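Local coordinates for protein glycoside hydrolase, GH17 family (Formosa sp. Hel1_33_131, PDB 6FCG) that probably hydrolyses internal beta-1,3-glucosidic bonds of the algal storage glucan laminarin, as an endo-acting family 17 glycoside hydrolase with a TIM-barrel fold, at residues I303-Y315 against K322-N334. Numbering follows the deposited sequence.
Sequences IGETGWASFSNGY and KATDEYKEAIFYN
Trp308 lays its indole against Ala323, Lys328 and Phe332, at the start of helix 326-342 and just ahead of it. Its CG is anti to the backbone N (chi1 -164°), which sends the indole across to the other segment. NE1 donates to Ala323 O at 2.9 Å, with an N-H...O angle of 165°. The oxygen lies close to the indole plane, but the N-H comes from well above the carbonyl plane of Ala323. Ala323 CB packs against Trp308 CZ2 at 3.7 Å. The bond and this packing probably help fix the indole's rotation.

Phe332 crosses the CE3 corner of the six-membered ring and touches Trp308 CB. Trp308 CE3 sits over one face of the phenyl ring, 3.6 Å from Phe332 CD1. The two ring planes are inclined at 39°, an oblique pairing. At the phenyl edge, Thr306 OG1 lies 3.5 Å from Phe332 CZ; this hydroxyl is hydrogen-bonded to Thr242 O.

Thr324 CG2 lies close to Ala309 O and beside Ser312 CB. Asp325 CA makes a CA-H...O contact with Ser310 O at 3.1 Å. Asp325 is the N-cap: its OD1 accepts a nearly straight bond from Lys328 N and a weak one from Tyr327 N. Its OD2 forms a salt bridge with Lys328 NZ, which also bonds Glu418 O. Ser312 OG accepts from Gly314 N in an ST turn.

This is a strand-loop-helix unit of the TIM barrel: the loop leaving strand 301-305 packs on the start of helix 326-342. Met274 of helix 266-294 and Met245 of helix 244-250 also touch Trp308, and Pro244 packs on Phe332.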
ATOM      1  N   ILE A 303      10.244 -35.751 -18.466  1.00 23.39           N
ATOM      2  CA  ILE A 303      10.183 -34.343 -18.097  1.00 22.97           C
ATOM      3  C   ILE A 303      11.047 -33.540 -19.052  1.00 21.29           C
ATOM      4  O   ILE A 303      12.268 -33.581 -19.005  1.00 21.36           O
ATOM      5  CB  ILE A 303      10.580 -34.101 -16.628  1.00 23.83           C
ATOM      6  CG1 ILE A 303       9.720 -34.979 -15.689  1.00 24.68           C
ATOM      7  CG2 ILE A 303      10.422 -32.626 -16.260  1.00 23.07           C
ATOM      8  CD1 ILE A 303       8.210 -34.831 -15.849  1.00 25.56           C
ATOM      9  N   GLY A 304      10.379 -32.784 -19.905  1.00 20.80           N
ATOM     10  CA  GLY A 304      11.044 -31.916 -20.856  1.00 21.67           C
ATOM     11  C   GLY A 304      11.525 -30.585 -20.302  1.00 20.89           C
ATOM     12  O   GLY A 304      12.373 -29.936 -20.927  1.00 20.40           O
ATOM     13  N   GLU A 305      10.939 -30.131 -19.198  1.00 19.67           N
ATOM     14  CA  GLU A 305      11.343 -28.867 -18.630  1.00 20.13           C
ATOM     15  C   GLU A 305      10.848 -28.725 -17.197  1.00 19.61           C
ATOM     16  O   GLU A 305       9.674 -28.867 -16.920  1.00 19.74           O
ATOM     17  CB  GLU A 305      10.892 -27.680 -19.512  1.00 20.79           C
ATOM     18  CG  GLU A 305      11.865 -26.489 -19.509  1.00 22.23           C
ATOM     19  CD  GLU A 305      11.356 -25.289 -20.305  1.00 24.23           C
ATOM     20  OE1 GLU A 305      11.017 -24.244 -19.672  1.00 28.22           O
ATOM     21  OE2 GLU A 305      11.265 -25.368 -21.562  1.00 26.02           O
ATOM     22  N   THR A 306      11.777 -28.447 -16.297  1.00 19.26           N
ATOM     23  CA  THR A 306      11.460 -27.901 -14.982  1.00 18.70           C
ATOM     24  C   THR A 306      12.720 -27.227 -14.439  1.00 18.35           C
ATOM     25  O   THR A 306      13.824 -27.566 -14.849  1.00 18.87           O
ATOM     26  CB  THR A 306      10.942 -28.963 -14.005  1.00 18.37           C
ATOM     27  OG1 THR A 306      10.442 -28.315 -12.831  1.00 18.05           O
ATOM     28  CG2 THR A 306      12.051 -29.942 -13.597  1.00 18.94           C
ATOM     29  N   GLY A 307      12.551 -26.294 -13.519  1.00 18.28           N
ATOM     30  CA  GLY A 307      13.665 -25.526 -12.999  1.00 18.64           C
ATOM     31  C   GLY A 307      13.280 -24.590 -11.870  1.00 19.56           C
ATOM     32  O   GLY A 307      12.114 -24.346 -11.625  1.00 20.77           O
ATOM     33  N   TRP A 308      14.287 -24.078 -11.176  1.00 20.23           N
ATOM     34  CA  TRP A 308      14.096 -23.217 -10.014  1.00 19.70           C
ATOM     35  C   TRP A 308      15.204 -22.151  -9.982  1.00 19.33           C
ATOM     36  O   TRP A 308      16.350 -22.463  -9.722  1.00 19.79           O
ATOM     37  CB  TRP A 308      14.143 -24.089  -8.760  1.00 19.19           C
ATOM     38  CG  TRP A 308      13.619 -23.473  -7.549  1.00 18.63           C
ATOM     39  CD1 TRP A 308      14.220 -22.491  -6.798  1.00 19.03           C
ATOM     40  CD2 TRP A 308      12.400 -23.783  -6.898  1.00 18.14           C
ATOM     41  NE1 TRP A 308      13.439 -22.177  -5.721  1.00 18.81           N
ATOM     42  CE2 TRP A 308      12.305 -22.943  -5.765  1.00 18.55           C
ATOM     43  CE3 TRP A 308      11.369 -24.675  -7.159  1.00 18.41           C
ATOM     44  CZ2 TRP A 308      11.230 -22.982  -4.892  1.00 18.45           C
ATOM     45  CZ3 TRP A 308      10.293 -24.714  -6.301  1.00 18.77           C
ATOM     46  CH2 TRP A 308      10.233 -23.873  -5.174  1.00 19.42           C
ATOM     47  N   ALA A 309      14.849 -20.901 -10.259  1.00 19.14           N
ATOM     48  CA  ALA A 309      15.834 -19.854 -10.425  1.00 18.83           C
ATOM     49  C   ALA A 309      16.519 -19.463  -9.135  1.00 19.63           C
ATOM     50  O   ALA A 309      15.942 -19.587  -8.037  1.00 23.41           O
ATOM     51  CB  ALA A 309      15.192 -18.659 -11.076  1.00 19.59           C
ATOM     52  N   SER A 310      17.758 -19.010  -9.249  1.00 19.63           N
ATOM     53  CA  SER A 310      18.569 -18.626  -8.096  1.00 19.46           C
ATOM     54  C   SER A 310      18.397 -17.164  -7.704  1.00 20.31           C
ATOM     55  O   SER A 310      18.930 -16.746  -6.673  1.00 20.63           O
ATOM     56  CB  SER A 310      20.043 -18.888  -8.363  1.00 19.92           C
ATOM     57  OG  SER A 310      20.540 -18.076  -9.415  1.00 20.11           O
ATOM     58  N   PHE A 311      17.663 -16.386  -8.495  1.00 20.32           N
ATOM     59  CA  PHE A 311      17.422 -14.997  -8.153  1.00 21.25           C
ATOM     60  C   PHE A 311      16.156 -14.473  -8.815  1.00 23.24           C
ATOM     61  O   PHE A 311      15.849 -14.870  -9.923  1.00 23.93           O
ATOM     62  CB  PHE A 311      18.628 -14.126  -8.562  1.00 19.85           C
ATOM     63  CG  PHE A 311      18.543 -12.726  -8.076  1.00 18.59           C
ATOM     64  CD1 PHE A 311      18.981 -12.396  -6.806  1.00 18.70           C
ATOM     65  CD2 PHE A 311      17.971 -11.737  -8.857  1.00 19.29           C
ATOM     66  CE1 PHE A 311      18.871 -11.091  -6.322  1.00 18.85           C
ATOM     67  CE2 PHE A 311      17.860 -10.422  -8.383  1.00 19.40           C
ATOM     68  CZ  PHE A 311      18.314 -10.102  -7.112  1.00 18.23           C
ATOM     69  N   SER A 312      15.436 -13.574  -8.127  1.00 24.31           N
ATOM     70  CA  SER A 312      14.287 -12.867  -8.711  1.00 24.72           C
ATOM     71  C   SER A 312      14.068 -11.531  -8.033  1.00 23.81           C
ATOM     72  O   SER A 312      13.996 -11.461  -6.811  1.00 23.28           O
ATOM     73  CB  SER A 312      12.982 -13.665  -8.554  1.00 24.96           C
ATOM     74  OG  SER A 312      11.859 -12.927  -9.069  1.00 25.13           O
ATOM     75  N   ASN A 313      13.896 -10.492  -8.839  1.00 22.27           N
ATOM     76  CA  ASN A 313      13.502  -9.182  -8.321  1.00 22.81           C
ATOM     77  C   ASN A 313      11.998  -8.869  -8.565  1.00 23.47           C
ATOM     78  O   ASN A 313      11.589  -7.734  -8.428  1.00 24.29           O
ATOM     79  CB  ASN A 313      14.405  -8.075  -8.892  1.00 20.61           C
ATOM     80  CG  ASN A 313      14.203  -7.850 -10.389  1.00 19.84           C
ATOM     81  OD1 ASN A 313      13.352  -8.456 -11.044  1.00 20.38           O
ATOM     82  ND2 ASN A 313      14.961  -6.945 -10.917  1.00 19.00           N
ATOM     83  N   GLY A 314      11.208  -9.874  -8.946  1.00 24.02           N
ATOM     84  CA  GLY A 314       9.752  -9.748  -9.073  1.00 22.16           C
ATOM     85  C   GLY A 314       9.072 -10.664  -8.071  1.00 20.98           C
ATOM     86  O   GLY A 314       9.399 -10.655  -6.861  1.00 20.13           O
ATOM     87  N   TYR A 315       8.188 -11.496  -8.592  1.00 21.01           N
ATOM     88  CA  TYR A 315       7.297 -12.299  -7.772  1.00 22.66           C
ATOM     89  C   TYR A 315       7.909 -13.429  -6.961  1.00 22.03           C
ATOM     90  O   TYR A 315       7.305 -13.838  -5.969  1.00 22.79           O
ATOM     91  CB  TYR A 315       6.242 -12.978  -8.627  1.00 23.89           C
ATOM     92  CG  TYR A 315       5.328 -12.079  -9.395  1.00 26.33           C
ATOM     93  CD1 TYR A 315       4.806 -10.904  -8.839  1.00 27.62           C
ATOM     94  CD2 TYR A 315       4.928 -12.429 -10.708  1.00 29.35           C
ATOM     95  CE1 TYR A 315       3.936 -10.094  -9.585  1.00 27.87           C
ATOM     96  CE2 TYR A 315       4.058 -11.628 -11.458  1.00 28.53           C
ATOM     97  CZ  TYR A 315       3.566 -10.473 -10.893  1.00 28.36           C
ATOM     98  OH  TYR A 315       2.729  -9.704 -11.619  1.00 26.96           O
ATOM     99  N   LYS A 322       9.643 -15.615  -1.910  1.00 23.16           N
ATOM    100  CA  LYS A 322      10.872 -16.092  -1.216  1.00 24.13           C
ATOM    101  C   LYS A 322      11.381 -17.448  -1.738  1.00 24.01           C
ATOM    102  O   LYS A 322      11.980 -18.220  -0.991  1.00 27.80           O
ATOM    103  CB  LYS A 322      10.678 -16.184   0.314  1.00 24.11           C
ATOM    104  CG  LYS A 322       9.904 -15.065   0.976  1.00 25.13           C
ATOM    105  CD  LYS A 322      10.715 -13.815   1.147  1.00 25.58           C
ATOM    106  CE  LYS A 322       9.948 -12.940   2.122  1.00 26.22           C
ATOM    107  NZ  LYS A 322      10.222 -11.504   1.955  1.00 27.30           N
ATOM    108  N   ALA A 323      11.145 -17.729  -3.006  1.00 22.61           N
ATOM    109  CA  ALA A 323      11.530 -19.004  -3.594  1.00 22.72           C
ATOM    110  C   ALA A 323      12.966 -19.020  -4.106  1.00 21.58           C
ATOM    111  O   ALA A 323      13.684 -19.988  -3.909  1.00 20.36           O
ATOM    112  CB  ALA A 323      10.582 -19.334  -4.729  1.00 22.89           C
ATOM    113  N   THR A 324      13.392 -17.938  -4.731  1.00 21.20           N
ATOM    114  CA  THR A 324      14.619 -17.931  -5.483  1.00 21.57           C
ATOM    115  C   THR A 324      15.895 -17.639  -4.676  1.00 22.36           C
ATOM    116  O   THR A 324      16.023 -16.583  -4.091  1.00 21.48           O
ATOM    117  CB  THR A 324      14.547 -16.895  -6.600  1.00 21.85           C
ATOM    118  OG1 THR A 324      14.236 -15.612  -6.051  1.00 21.47           O
ATOM    119  CG2 THR A 324      13.490 -17.292  -7.596  1.00 21.81           C
ATOM    120  N   ASP A 325      16.815 -18.606  -4.693  1.00 24.40           N
ATOM    121  CA  ASP A 325      18.201 -18.481  -4.218  1.00 25.58           C
ATOM    122  C   ASP A 325      18.927 -19.784  -4.576  1.00 24.03           C
ATOM    123  O   ASP A 325      18.272 -20.779  -4.905  1.00 23.60           O
ATOM    124  CB  ASP A 325      18.279 -18.187  -2.702  1.00 27.69           C
ATOM    125  CG  ASP A 325      17.613 -19.266  -1.863  1.00 30.66           C
ATOM    126  OD1 ASP A 325      18.147 -20.401  -1.845  1.00 30.23           O
ATOM    127  OD2 ASP A 325      16.570 -18.968  -1.214  1.00 35.12           O
ATOM    128  N   GLU A 326      20.251 -19.808  -4.464  1.00 23.38           N
ATOM    129  CA  GLU A 326      21.021 -20.966  -4.910  1.00 23.88           C
ATOM    130  C   GLU A 326      20.835 -22.222  -4.072  1.00 26.62           C
ATOM    131  O   GLU A 326      21.037 -23.352  -4.575  1.00 28.55           O
ATOM    132  CB  GLU A 326      22.495 -20.638  -4.981  1.00 24.19           C
ATOM    133  CG  GLU A 326      22.817 -19.622  -6.068  1.00 25.51           C
ATOM    134  CD  GLU A 326      24.303 -19.327  -6.228  1.00 25.56           C
ATOM    135  OE1 GLU A 326      25.148 -20.132  -5.767  1.00 28.29           O
ATOM    136  OE2 GLU A 326      24.626 -18.287  -6.831  1.00 24.67           O
ATOM    137  N   TYR A 327      20.453 -22.040  -2.806  1.00 27.42           N
ATOM    138  CA  TYR A 327      20.251 -23.164  -1.892  1.00 28.14           C
ATOM    139  C   TYR A 327      18.975 -23.917  -2.245  1.00 28.74           C
ATOM    140  O   TYR A 327      18.964 -25.146  -2.363  1.00 29.89           O
ATOM    141  CB  TYR A 327      20.219 -22.665  -0.439  1.00 28.74           C
ATOM    142  CG  TYR A 327      20.110 -23.736   0.630  1.00 29.60           C
ATOM    143  CD1 TYR A 327      21.039 -24.775   0.704  1.00 30.44           C
ATOM    144  CD2 TYR A 327      19.127 -23.677   1.609  1.00 30.32           C
ATOM    145  CE1 TYR A 327      20.966 -25.743   1.701  1.00 31.35           C
ATOM    146  CE2 TYR A 327      19.052 -24.637   2.611  1.00 31.16           C
ATOM    147  CZ  TYR A 327      19.974 -25.661   2.653  1.00 30.91           C
ATOM    148  OH  TYR A 327      19.891 -26.599   3.639  1.00 31.65           O
ATOM    149  N   LYS A 328      17.882 -23.188  -2.398  1.00 28.54           N
ATOM    150  CA  LYS A 328      16.629 -23.830  -2.751  1.00 28.28           C
ATOM    151  C   LYS A 328      16.700 -24.426  -4.145  1.00 26.72           C
ATOM    152  O   LYS A 328      16.065 -25.440  -4.383  1.00 26.33           O
ATOM    153  CB  LYS A 328      15.441 -22.879  -2.628  1.00 27.69           C
ATOM    154  CG  LYS A 328      15.158 -22.493  -1.202  1.00 27.82           C
ATOM    155  CD  LYS A 328      13.778 -21.903  -1.083  1.00 30.68           C
ATOM    156  CE  LYS A 328      13.766 -20.470  -0.577  1.00 31.56           C
ATOM    157  NZ  LYS A 328      13.977 -20.138   0.801  1.00 34.12           N
ATOM    158  N   GLU A 329      17.448 -23.791  -5.051  1.00 25.41           N
ATOM    159  CA  GLU A 329      17.673 -24.348  -6.387  1.00 26.03           C
ATOM    160  C   GLU A 329      18.351 -25.711  -6.305  1.00 26.25           C
ATOM    161  O   GLU A 329      17.941 -26.664  -6.988  1.00 28.43           O
ATOM    162  CB  GLU A 329      18.527 -23.420  -7.260  1.00 26.00           C
ATOM    163  CG  GLU A 329      18.824 -24.006  -8.630  1.00 26.18           C
ATOM    164  CD  GLU A 329      19.825 -23.208  -9.411  1.00 28.50           C
ATOM    165  OE1 GLU A 329      19.495 -23.029 -10.575  1.00 30.99           O
ATOM    166  OE2 GLU A 329      20.923 -22.788  -8.908  1.00 31.62           O
ATOM    167  N   ALA A 330      19.393 -25.791  -5.496  1.00 25.22           N
ATOM    168  CA  ALA A 330      20.094 -27.050  -5.296  1.00 25.61           C
ATOM    169  C   ALA A 330      19.180 -28.137  -4.719  1.00 25.79           C
ATOM    170  O   ALA A 330      19.183 -29.278  -5.192  1.00 26.10           O
ATOM    171  CB  ALA A 330      21.302 -26.847  -4.399  1.00 25.30           C
ATOM    172  N   ILE A 331      18.396 -27.785  -3.710  1.00 26.47           N
ATOM    173  CA  ILE A 331      17.455 -28.740  -3.144  1.00 27.39           C
ATOM    174  C   ILE A 331      16.465 -29.247  -4.210  1.00 25.95           C
ATOM    175  O   ILE A 331      16.223 -30.451  -4.325  1.00 26.95           O
ATOM    176  CB  ILE A 331      16.702 -28.153  -1.943  1.00 28.68           C
ATOM    177  CG1 ILE A 331      17.670 -27.964  -0.778  1.00 28.23           C
ATOM    178  CG2 ILE A 331      15.559 -29.083  -1.518  1.00 29.09           C
ATOM    179  CD1 ILE A 331      17.134 -27.067   0.319  1.00 28.54           C
ATOM    180  N   PHE A 332      15.931 -28.336  -5.010  1.00 24.27           N
ATOM    181  CA  PHE A 332      14.985 -28.712  -6.048  1.00 23.12           C
ATOM    182  C   PHE A 332      15.640 -29.605  -7.101  1.00 22.89           C
ATOM    183  O   PHE A 332      15.085 -30.652  -7.439  1.00 21.79           O
ATOM    184  CB  PHE A 332      14.354 -27.474  -6.695  1.00 21.53           C
ATOM    185  CG  PHE A 332      13.238 -27.795  -7.651  1.00 20.59           C
ATOM    186  CD1 PHE A 332      12.015 -28.236  -7.173  1.00 20.61           C
ATOM    187  CD2 PHE A 332      13.412 -27.660  -9.023  1.00 20.61           C
ATOM    188  CE1 PHE A 332      10.979 -28.536  -8.043  1.00 19.99           C
ATOM    189  CE2 PHE A 332      12.378 -27.943  -9.896  1.00 20.86           C
ATOM    190  CZ  PHE A 332      11.160 -28.387  -9.407  1.00 20.27           C
ATOM    191  N   TYR A 333      16.807 -29.185  -7.594  1.00 22.50           N
ATOM    192  CA  TYR A 333      17.550 -29.935  -8.601  1.00 23.70           C
ATOM    193  C   TYR A 333      17.774 -31.392  -8.165  1.00 24.73           C
ATOM    194  O   TYR A 333      17.499 -32.318  -8.932  1.00 24.46           O
ATOM    195  CB  TYR A 333      18.913 -29.286  -8.881  1.00 23.79           C
ATOM    196  CG  TYR A 333      19.738 -30.027  -9.895  1.00 23.92           C
ATOM    197  CD1 TYR A 333      19.438 -29.958 -11.249  1.00 23.37           C
ATOM    198  CD2 TYR A 333      20.838 -30.779  -9.500  1.00 25.14           C
ATOM    199  CE1 TYR A 333      20.212 -30.624 -12.190  1.00 24.43           C
ATOM    200  CE2 TYR A 333      21.624 -31.452 -10.426  1.00 26.05           C
ATOM    201  CZ  TYR A 333      21.310 -31.382 -11.769  1.00 25.78           C
ATOM    202  OH  TYR A 333      22.115 -32.082 -12.635  1.00 24.56           O
ATOM    203  N   ASN A 334      18.255 -31.578  -6.934  1.00 24.39           N
ATOM    204  CA  ASN A 334      18.528 -32.912  -6.385  1.00 24.59           C
ATOM    205  C   ASN A 334      17.283 -33.747  -6.155  1.00 24.99           C
ATOM    206  O   ASN A 334      17.299 -34.952  -6.441  1.00 26.31           O
ATOM    207  CB  ASN A 334      19.340 -32.827  -5.090  1.00 24.96           C
ATOM    208  CG  ASN A 334      20.731 -32.275  -5.320  1.00 24.83           C
ATOM    209  OD1 ASN A 334      21.365 -32.518  -6.351  1.00 28.21           O
ATOM    210  ND2 ASN A 334      21.217 -31.539  -4.365  1.00 25.25           N
TER
HETATM  211  O   HOH W   1      16.310 -13.535  -5.331  1.00 20.81           O